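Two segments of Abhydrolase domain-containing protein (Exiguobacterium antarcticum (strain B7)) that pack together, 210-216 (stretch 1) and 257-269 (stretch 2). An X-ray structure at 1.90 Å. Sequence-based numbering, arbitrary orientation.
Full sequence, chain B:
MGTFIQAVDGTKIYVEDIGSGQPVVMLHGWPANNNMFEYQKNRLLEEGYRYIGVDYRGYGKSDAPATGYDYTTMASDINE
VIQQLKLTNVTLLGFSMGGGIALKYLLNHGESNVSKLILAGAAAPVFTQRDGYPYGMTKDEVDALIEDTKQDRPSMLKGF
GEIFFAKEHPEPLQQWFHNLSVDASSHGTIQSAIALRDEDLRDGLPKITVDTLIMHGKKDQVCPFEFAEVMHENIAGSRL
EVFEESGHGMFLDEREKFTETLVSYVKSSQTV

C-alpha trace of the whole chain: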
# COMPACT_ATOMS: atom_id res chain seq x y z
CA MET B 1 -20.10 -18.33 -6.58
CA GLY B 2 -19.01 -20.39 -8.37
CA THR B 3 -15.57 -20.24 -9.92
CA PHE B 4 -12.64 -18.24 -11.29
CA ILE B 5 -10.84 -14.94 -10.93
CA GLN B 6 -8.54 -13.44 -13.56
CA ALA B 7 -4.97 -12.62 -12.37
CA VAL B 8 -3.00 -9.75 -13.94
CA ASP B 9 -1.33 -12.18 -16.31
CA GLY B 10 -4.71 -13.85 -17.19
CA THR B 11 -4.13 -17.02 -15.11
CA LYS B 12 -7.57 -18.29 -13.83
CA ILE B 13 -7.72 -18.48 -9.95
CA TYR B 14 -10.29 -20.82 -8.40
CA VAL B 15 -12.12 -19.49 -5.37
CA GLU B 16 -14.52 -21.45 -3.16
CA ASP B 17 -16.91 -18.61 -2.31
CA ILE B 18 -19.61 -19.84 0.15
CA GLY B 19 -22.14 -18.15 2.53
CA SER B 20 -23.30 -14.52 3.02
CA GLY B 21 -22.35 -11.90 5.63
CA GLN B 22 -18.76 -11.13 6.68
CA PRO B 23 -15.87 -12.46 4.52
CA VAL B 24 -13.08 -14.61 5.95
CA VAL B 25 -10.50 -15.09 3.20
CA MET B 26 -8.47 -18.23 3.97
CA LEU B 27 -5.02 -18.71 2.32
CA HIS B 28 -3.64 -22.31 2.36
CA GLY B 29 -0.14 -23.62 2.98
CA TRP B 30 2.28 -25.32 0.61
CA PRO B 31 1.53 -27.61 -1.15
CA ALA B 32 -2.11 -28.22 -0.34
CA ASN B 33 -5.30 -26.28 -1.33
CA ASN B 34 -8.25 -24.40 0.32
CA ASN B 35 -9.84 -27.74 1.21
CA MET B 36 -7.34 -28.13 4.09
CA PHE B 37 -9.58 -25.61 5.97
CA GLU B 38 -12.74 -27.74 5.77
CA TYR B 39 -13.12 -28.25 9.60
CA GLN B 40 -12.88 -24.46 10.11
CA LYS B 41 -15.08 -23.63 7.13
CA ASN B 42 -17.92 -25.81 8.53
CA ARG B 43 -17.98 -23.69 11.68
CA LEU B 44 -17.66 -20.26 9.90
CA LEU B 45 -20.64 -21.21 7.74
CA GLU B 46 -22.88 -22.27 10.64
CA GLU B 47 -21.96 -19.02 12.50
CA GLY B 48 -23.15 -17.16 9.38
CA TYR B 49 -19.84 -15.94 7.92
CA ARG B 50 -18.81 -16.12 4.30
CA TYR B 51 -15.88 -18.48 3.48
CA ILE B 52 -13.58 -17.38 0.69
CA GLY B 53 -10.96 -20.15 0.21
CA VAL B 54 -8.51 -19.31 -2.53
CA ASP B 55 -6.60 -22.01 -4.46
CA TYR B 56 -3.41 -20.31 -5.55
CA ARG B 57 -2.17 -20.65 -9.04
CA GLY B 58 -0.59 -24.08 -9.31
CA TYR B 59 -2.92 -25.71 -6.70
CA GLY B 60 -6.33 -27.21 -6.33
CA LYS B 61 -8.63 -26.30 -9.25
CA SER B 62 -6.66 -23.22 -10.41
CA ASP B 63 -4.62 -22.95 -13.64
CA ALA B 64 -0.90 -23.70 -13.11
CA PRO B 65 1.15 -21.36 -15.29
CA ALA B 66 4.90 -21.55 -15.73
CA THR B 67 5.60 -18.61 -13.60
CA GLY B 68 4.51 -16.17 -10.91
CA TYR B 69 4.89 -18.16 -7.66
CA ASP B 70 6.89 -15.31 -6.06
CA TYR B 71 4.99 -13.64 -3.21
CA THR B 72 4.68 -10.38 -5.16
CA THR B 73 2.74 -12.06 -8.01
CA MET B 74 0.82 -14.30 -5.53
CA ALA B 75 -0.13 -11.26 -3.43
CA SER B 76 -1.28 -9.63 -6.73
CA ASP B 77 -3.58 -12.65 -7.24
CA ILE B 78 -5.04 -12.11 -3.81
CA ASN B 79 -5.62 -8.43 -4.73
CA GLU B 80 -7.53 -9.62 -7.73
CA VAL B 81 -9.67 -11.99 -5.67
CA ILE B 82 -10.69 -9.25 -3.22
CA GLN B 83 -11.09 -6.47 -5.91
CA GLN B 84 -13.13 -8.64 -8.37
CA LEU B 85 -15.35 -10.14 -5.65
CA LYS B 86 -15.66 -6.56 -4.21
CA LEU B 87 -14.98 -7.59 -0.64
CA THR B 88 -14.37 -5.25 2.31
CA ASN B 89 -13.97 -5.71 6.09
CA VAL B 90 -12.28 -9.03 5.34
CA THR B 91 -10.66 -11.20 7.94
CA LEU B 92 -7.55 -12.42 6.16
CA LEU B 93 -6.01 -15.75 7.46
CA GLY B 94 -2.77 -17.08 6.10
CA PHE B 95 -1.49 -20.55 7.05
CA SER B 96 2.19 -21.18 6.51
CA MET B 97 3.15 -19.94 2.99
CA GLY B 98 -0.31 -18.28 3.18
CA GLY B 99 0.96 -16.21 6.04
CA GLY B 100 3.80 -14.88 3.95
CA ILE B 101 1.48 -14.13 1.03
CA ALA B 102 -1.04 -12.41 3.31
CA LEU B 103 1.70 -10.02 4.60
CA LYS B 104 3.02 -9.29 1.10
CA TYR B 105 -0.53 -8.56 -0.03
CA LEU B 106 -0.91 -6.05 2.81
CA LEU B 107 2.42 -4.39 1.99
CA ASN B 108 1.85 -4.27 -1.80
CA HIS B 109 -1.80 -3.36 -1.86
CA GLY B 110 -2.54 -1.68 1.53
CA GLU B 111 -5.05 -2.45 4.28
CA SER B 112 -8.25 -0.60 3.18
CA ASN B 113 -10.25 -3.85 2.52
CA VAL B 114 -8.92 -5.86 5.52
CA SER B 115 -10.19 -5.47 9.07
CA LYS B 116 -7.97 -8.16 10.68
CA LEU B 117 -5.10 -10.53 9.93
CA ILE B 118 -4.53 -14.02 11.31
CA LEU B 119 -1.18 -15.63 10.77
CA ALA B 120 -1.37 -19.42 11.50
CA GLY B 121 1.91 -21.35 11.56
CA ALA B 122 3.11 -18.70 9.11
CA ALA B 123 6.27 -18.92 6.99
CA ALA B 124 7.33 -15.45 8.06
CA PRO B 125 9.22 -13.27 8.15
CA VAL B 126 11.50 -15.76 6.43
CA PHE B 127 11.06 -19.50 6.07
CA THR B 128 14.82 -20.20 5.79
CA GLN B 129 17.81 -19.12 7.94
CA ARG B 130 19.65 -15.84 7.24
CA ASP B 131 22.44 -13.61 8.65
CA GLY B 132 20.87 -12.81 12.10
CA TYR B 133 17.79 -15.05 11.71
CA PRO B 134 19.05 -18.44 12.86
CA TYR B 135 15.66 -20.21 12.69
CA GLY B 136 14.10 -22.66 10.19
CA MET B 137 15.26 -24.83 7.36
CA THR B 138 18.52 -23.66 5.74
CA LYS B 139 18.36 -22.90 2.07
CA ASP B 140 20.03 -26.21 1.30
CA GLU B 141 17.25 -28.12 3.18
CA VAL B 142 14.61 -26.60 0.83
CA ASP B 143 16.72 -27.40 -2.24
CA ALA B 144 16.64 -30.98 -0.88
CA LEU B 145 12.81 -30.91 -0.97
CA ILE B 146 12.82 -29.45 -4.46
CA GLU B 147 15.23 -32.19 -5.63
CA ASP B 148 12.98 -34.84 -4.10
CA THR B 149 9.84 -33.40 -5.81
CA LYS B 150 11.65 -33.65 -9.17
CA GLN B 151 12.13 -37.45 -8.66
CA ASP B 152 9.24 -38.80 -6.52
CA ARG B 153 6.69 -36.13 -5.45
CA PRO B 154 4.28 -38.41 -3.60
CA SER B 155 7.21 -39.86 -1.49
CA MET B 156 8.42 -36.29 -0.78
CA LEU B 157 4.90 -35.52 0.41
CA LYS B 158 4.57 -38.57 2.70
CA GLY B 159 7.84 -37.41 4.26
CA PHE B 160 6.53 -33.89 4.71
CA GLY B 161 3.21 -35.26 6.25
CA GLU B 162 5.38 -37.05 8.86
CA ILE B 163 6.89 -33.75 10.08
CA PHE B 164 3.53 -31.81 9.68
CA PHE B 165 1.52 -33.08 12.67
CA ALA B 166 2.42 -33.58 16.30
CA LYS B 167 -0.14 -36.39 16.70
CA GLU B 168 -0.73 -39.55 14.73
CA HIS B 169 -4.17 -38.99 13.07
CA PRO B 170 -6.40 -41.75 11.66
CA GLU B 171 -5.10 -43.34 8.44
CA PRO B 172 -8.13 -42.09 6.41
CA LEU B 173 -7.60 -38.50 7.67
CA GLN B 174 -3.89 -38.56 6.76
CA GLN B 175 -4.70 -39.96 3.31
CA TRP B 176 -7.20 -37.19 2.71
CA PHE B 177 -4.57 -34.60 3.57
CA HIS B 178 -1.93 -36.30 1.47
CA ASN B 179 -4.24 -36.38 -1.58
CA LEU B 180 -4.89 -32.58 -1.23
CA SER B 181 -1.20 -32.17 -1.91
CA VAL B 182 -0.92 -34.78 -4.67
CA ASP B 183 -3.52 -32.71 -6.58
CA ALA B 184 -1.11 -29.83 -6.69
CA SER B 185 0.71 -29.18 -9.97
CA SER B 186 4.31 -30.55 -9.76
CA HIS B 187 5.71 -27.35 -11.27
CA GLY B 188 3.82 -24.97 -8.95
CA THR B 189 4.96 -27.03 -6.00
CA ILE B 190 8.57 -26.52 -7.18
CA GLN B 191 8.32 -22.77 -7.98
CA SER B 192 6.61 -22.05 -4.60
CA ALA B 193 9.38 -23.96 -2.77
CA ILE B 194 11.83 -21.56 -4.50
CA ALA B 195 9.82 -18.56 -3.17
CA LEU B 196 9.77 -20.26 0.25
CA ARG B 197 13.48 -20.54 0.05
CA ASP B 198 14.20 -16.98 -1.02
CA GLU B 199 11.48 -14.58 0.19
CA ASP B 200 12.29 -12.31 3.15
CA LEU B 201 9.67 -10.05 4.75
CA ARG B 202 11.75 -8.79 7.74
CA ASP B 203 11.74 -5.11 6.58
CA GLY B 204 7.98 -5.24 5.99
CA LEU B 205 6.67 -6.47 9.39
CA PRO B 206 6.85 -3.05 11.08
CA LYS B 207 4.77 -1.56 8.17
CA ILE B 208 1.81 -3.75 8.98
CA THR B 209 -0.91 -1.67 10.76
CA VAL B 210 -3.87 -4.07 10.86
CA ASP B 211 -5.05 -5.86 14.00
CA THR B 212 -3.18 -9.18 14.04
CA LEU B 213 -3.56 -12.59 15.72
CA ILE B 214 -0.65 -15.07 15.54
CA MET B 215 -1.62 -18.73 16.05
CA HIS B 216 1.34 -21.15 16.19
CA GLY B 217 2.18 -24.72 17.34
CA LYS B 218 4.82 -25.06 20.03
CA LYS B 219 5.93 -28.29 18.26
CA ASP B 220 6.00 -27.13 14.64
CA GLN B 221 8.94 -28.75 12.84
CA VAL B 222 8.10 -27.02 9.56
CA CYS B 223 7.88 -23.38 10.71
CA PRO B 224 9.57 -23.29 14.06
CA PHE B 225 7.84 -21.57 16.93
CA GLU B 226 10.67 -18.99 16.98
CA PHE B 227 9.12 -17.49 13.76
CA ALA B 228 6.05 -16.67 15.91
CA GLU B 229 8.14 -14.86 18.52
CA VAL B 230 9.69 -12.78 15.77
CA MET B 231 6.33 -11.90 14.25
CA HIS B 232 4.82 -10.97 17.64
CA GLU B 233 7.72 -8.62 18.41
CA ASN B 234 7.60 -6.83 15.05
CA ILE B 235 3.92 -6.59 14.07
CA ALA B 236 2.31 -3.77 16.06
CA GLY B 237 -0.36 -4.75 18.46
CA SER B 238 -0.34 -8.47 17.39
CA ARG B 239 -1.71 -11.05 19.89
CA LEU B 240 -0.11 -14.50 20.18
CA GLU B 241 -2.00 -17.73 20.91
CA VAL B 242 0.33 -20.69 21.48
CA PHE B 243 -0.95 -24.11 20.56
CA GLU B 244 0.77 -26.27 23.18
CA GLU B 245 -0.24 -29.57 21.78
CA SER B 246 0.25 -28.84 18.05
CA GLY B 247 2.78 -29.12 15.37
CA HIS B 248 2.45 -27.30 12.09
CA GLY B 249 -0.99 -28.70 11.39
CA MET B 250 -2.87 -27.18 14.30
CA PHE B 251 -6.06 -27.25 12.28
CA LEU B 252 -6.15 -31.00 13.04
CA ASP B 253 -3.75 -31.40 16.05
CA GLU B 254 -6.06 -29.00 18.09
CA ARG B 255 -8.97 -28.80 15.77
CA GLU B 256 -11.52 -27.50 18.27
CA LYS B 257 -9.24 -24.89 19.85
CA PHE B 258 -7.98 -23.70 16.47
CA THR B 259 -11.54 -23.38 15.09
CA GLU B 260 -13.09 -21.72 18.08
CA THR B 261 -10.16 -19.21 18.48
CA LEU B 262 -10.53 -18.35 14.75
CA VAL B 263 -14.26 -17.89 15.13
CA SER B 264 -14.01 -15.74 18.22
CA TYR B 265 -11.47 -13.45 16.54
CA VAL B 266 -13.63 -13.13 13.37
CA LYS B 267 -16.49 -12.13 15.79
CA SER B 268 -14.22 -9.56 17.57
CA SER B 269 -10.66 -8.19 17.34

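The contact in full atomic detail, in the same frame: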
# COMPACT_ATOMS: atom_id res chain seq x y z
N VAL B 210 -2.59 -3.43 10.60
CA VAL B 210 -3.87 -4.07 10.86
C VAL B 210 -3.77 -4.85 12.16
O VAL B 210 -2.70 -5.39 12.47
CB VAL B 210 -4.23 -5.11 9.74
CG1 VAL B 210 -5.68 -5.52 9.85
CG2 VAL B 210 -3.96 -4.55 8.35
N ASP B 211 -4.88 -4.94 12.86
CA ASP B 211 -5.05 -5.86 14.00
C ASP B 211 -4.66 -7.27 13.62
O ASP B 211 -5.27 -7.84 12.73
CB ASP B 211 -6.51 -5.90 14.43
CG ASP B 211 -6.96 -4.64 15.24
OD1 ASP B 211 -6.17 -3.70 15.47
OD2 ASP B 211 -8.13 -4.63 15.64
N THR B 212 -3.67 -7.83 14.32
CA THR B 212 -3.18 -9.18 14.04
C THR B 212 -3.30 -10.19 15.21
O THR B 212 -3.10 -9.83 16.41
CB THR B 212 -1.76 -9.10 13.48
OG1 THR B 212 -1.78 -8.09 12.43
CG2 THR B 212 -1.30 -10.46 12.90
N LEU B 213 -3.68 -11.42 14.85
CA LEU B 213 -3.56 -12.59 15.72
C LEU B 213 -2.60 -13.61 15.11
O LEU B 213 -2.81 -14.02 13.96
CB LEU B 213 -4.90 -13.26 15.85
CG LEU B 213 -4.89 -14.58 16.64
CD1 LEU B 213 -4.45 -14.26 18.07
CD2 LEU B 213 -6.24 -15.27 16.60
N ILE B 214 -1.61 -14.05 15.92
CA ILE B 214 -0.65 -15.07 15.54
C ILE B 214 -1.07 -16.34 16.28
O ILE B 214 -1.18 -16.33 17.50
CB ILE B 214 0.82 -14.71 15.97
CG1 ILE B 214 1.22 -13.27 15.58
CG2 ILE B 214 1.82 -15.74 15.43
CD1 ILE B 214 1.02 -12.97 14.13
N MET B 215 -1.27 -17.41 15.53
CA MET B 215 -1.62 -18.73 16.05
C MET B 215 -0.43 -19.60 15.64
O MET B 215 -0.06 -19.62 14.43
CB MET B 215 -2.94 -19.22 15.38
CG MET B 215 -4.21 -18.76 16.08
SD MET B 215 -5.80 -19.53 15.60
CE MET B 215 -5.96 -18.50 14.23
N HIS B 216 0.21 -20.33 16.59
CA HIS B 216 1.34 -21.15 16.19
C HIS B 216 1.56 -22.33 17.17
O HIS B 216 1.39 -22.15 18.39
CB HIS B 216 2.58 -20.30 16.13
CG HIS B 216 3.56 -20.69 15.09
ND1 HIS B 216 3.83 -19.88 14.02
CD2 HIS B 216 4.40 -21.74 15.00
CE1 HIS B 216 4.79 -20.43 13.29
NE2 HIS B 216 5.14 -21.57 13.86
N LYS B 257 -9.83 -26.15 19.38
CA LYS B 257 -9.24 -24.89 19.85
C LYS B 257 -8.90 -23.94 18.68
O LYS B 257 -9.19 -22.72 18.69
CB LYS B 257 -8.02 -25.17 20.71
CG LYS B 257 -7.51 -23.93 21.42
CD LYS B 257 -6.16 -24.20 22.08
CE LYS B 257 -5.46 -22.92 22.42
NZ LYS B 257 -4.14 -23.17 23.05
N PHE B 258 -8.32 -24.50 17.64
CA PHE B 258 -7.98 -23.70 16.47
C PHE B 258 -9.25 -23.06 15.90
O PHE B 258 -9.28 -21.85 15.73
CB PHE B 258 -7.25 -24.54 15.41
CG PHE B 258 -6.77 -23.74 14.24
CD1 PHE B 258 -5.58 -23.06 14.27
CD2 PHE B 258 -7.53 -23.64 13.10
CE1 PHE B 258 -5.14 -22.30 13.21
CE2 PHE B 258 -7.09 -22.90 12.04
CZ PHE B 258 -5.90 -22.22 12.09
N THR B 259 -10.28 -23.88 15.63
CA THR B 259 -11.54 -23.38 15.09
C THR B 259 -12.22 -22.36 15.99
O THR B 259 -12.64 -21.31 15.55
CB THR B 259 -12.55 -24.52 14.68
OG1 THR B 259 -12.74 -25.46 15.75
CG2 THR B 259 -12.04 -25.30 13.63
N GLU B 260 -12.33 -22.62 17.27
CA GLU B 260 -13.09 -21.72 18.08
C GLU B 260 -12.31 -20.41 18.43
O GLU B 260 -12.91 -19.39 18.54
CB GLU B 260 -13.67 -22.48 19.28
CG GLU B 260 -14.65 -23.60 18.88
CD GLU B 260 -15.93 -23.13 18.15
OE1 GLU B 260 -16.38 -23.85 17.23
OE2 GLU B 260 -16.51 -22.08 18.49
N THR B 261 -10.97 -20.43 18.48
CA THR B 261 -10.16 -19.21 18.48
C THR B 261 -10.34 -18.35 17.20
O THR B 261 -10.38 -17.12 17.23
CB THR B 261 -8.65 -19.59 18.60
OG1 THR B 261 -8.45 -20.42 19.76
CG2 THR B 261 -7.76 -18.38 18.73
N LEU B 262 -10.45 -19.03 16.06
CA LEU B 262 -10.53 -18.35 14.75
C LEU B 262 -11.89 -17.64 14.70
O LEU B 262 -12.02 -16.47 14.37
CB LEU B 262 -10.40 -19.43 13.68
CG LEU B 262 -9.92 -19.13 12.28
CD1 LEU B 262 -10.30 -20.32 11.38
CD2 LEU B 262 -10.46 -17.83 11.71
N VAL B 263 -12.90 -18.36 15.14
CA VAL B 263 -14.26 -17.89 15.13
C VAL B 263 -14.47 -16.71 16.04
O VAL B 263 -15.16 -15.76 15.66
CB VAL B 263 -15.23 -19.03 15.53
CG1 VAL B 263 -16.61 -18.49 15.89
CG2 VAL B 263 -15.30 -20.04 14.37
N SER B 264 -13.95 -16.82 17.26
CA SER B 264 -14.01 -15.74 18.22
C SER B 264 -13.35 -14.47 17.70
O SER B 264 -13.91 -13.41 17.86
CB SER B 264 -13.31 -16.15 19.52
OG SER B 264 -13.95 -17.24 20.14
N TYR B 265 -12.16 -14.59 17.11
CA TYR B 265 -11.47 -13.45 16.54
C TYR B 265 -12.20 -12.84 15.32
O TYR B 265 -12.23 -11.62 15.18
CB TYR B 265 -10.05 -13.82 16.16
CG TYR B 265 -9.09 -12.68 15.95
CD1 TYR B 265 -8.70 -11.85 17.03
CD2 TYR B 265 -8.57 -12.41 14.71
CE1 TYR B 265 -7.80 -10.81 16.83
CE2 TYR B 265 -7.69 -11.37 14.50
CZ TYR B 265 -7.28 -10.57 15.56
OH TYR B 265 -6.38 -9.51 15.31
N VAL B 266 -12.78 -13.67 14.45
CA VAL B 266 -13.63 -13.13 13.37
C VAL B 266 -14.80 -12.32 13.96
O VAL B 266 -15.06 -11.22 13.48
CB VAL B 266 -14.11 -14.15 12.28
CG1 VAL B 266 -12.99 -15.09 11.84
CG2 VAL B 266 -15.34 -14.93 12.68
N LYS B 267 -15.43 -12.86 15.01
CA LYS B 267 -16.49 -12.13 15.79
C LYS B 267 -16.01 -10.81 16.44
O LYS B 267 -16.71 -9.81 16.36
CB LYS B 267 -17.14 -13.06 16.86
CG LYS B 267 -18.13 -14.08 16.31
CD LYS B 267 -18.42 -15.20 17.31
CE LYS B 267 -19.68 -15.99 16.98
NZ LYS B 267 -20.97 -15.34 17.45
N SER B 268 -14.82 -10.79 17.07
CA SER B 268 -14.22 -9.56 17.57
C SER B 268 -12.70 -9.55 17.68
O SER B 268 -12.10 -10.49 18.20
CB SER B 268 -14.76 -9.26 18.96
OG SER B 268 -13.83 -8.47 19.70
N SER B 269 -12.11 -8.41 17.31
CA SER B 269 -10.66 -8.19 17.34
C SER B 269 -10.19 -7.87 18.76
O SER B 269 -9.19 -8.40 19.21
CB SER B 269 -10.30 -7.03 16.39
OG SER B 269 -10.65 -5.77 16.96

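The strand 211-216 and the helix 257-267 lie almost exactly antiparallel: their N-to-C directions differ by 176°, and their axes approach to 10.7 Å, a spacing that leaves room for one layer of interlocking side chains. The register follows from this reversal, since Leu213 CA lies 8.0 Å from Tyr265 CA and Met215 CA 8.1 Å from Phe258 CA. Strand alternation selects the contacting residues: the CA-to-CB bonds of Asp211, Leu213 and Met215 point toward the helix, whereas those of Thr212 and His216 point away. Together the stretches bury 401 Å².

Met215 contributes most, with 88 Å² covered. Its SD lies 3.7 Å from Phe258 CE1 and 4.3 Å from the centroid of the Phe258 ring, 36° off the normal, an oblique sulfur-aromatic contact in which the polarizable sulfur meets the pi system. Although the CA-to-CB bond of Phe258 points sideways, its chi1 of -175° (t) brings the ring nearer the strand. Met215 SD also sits 3.9 Å from Thr261 CG2; the hydroxyl of that threonine is engaged within the helix, Thr261 OG1 donating to Lys257 O at 2.6 Å.

Tyr265, with 83 Å² covered, lays its ring against Leu213. Leu213 CB stands 3.7 Å from the ring centroid and only 16° off the normal, the geometry of a CH-pi contact over the face. The phenol oxygen reaches the strand backbone, Tyr265 OH lying 3.2 Å from Thr212 C. It is also 3.3 Å from Leu213 N, but the angle there is too poor for a hydrogen bond.

Polar chemistry appears at the exposed end, beyond the helix, which Ser268 leaves with phi/psi of -154/139. Here Ser269 OG donates a hydrogen bond to Asp211 OD2 at 3.1 Å, joining the two chain segments beside the largely apolar interface.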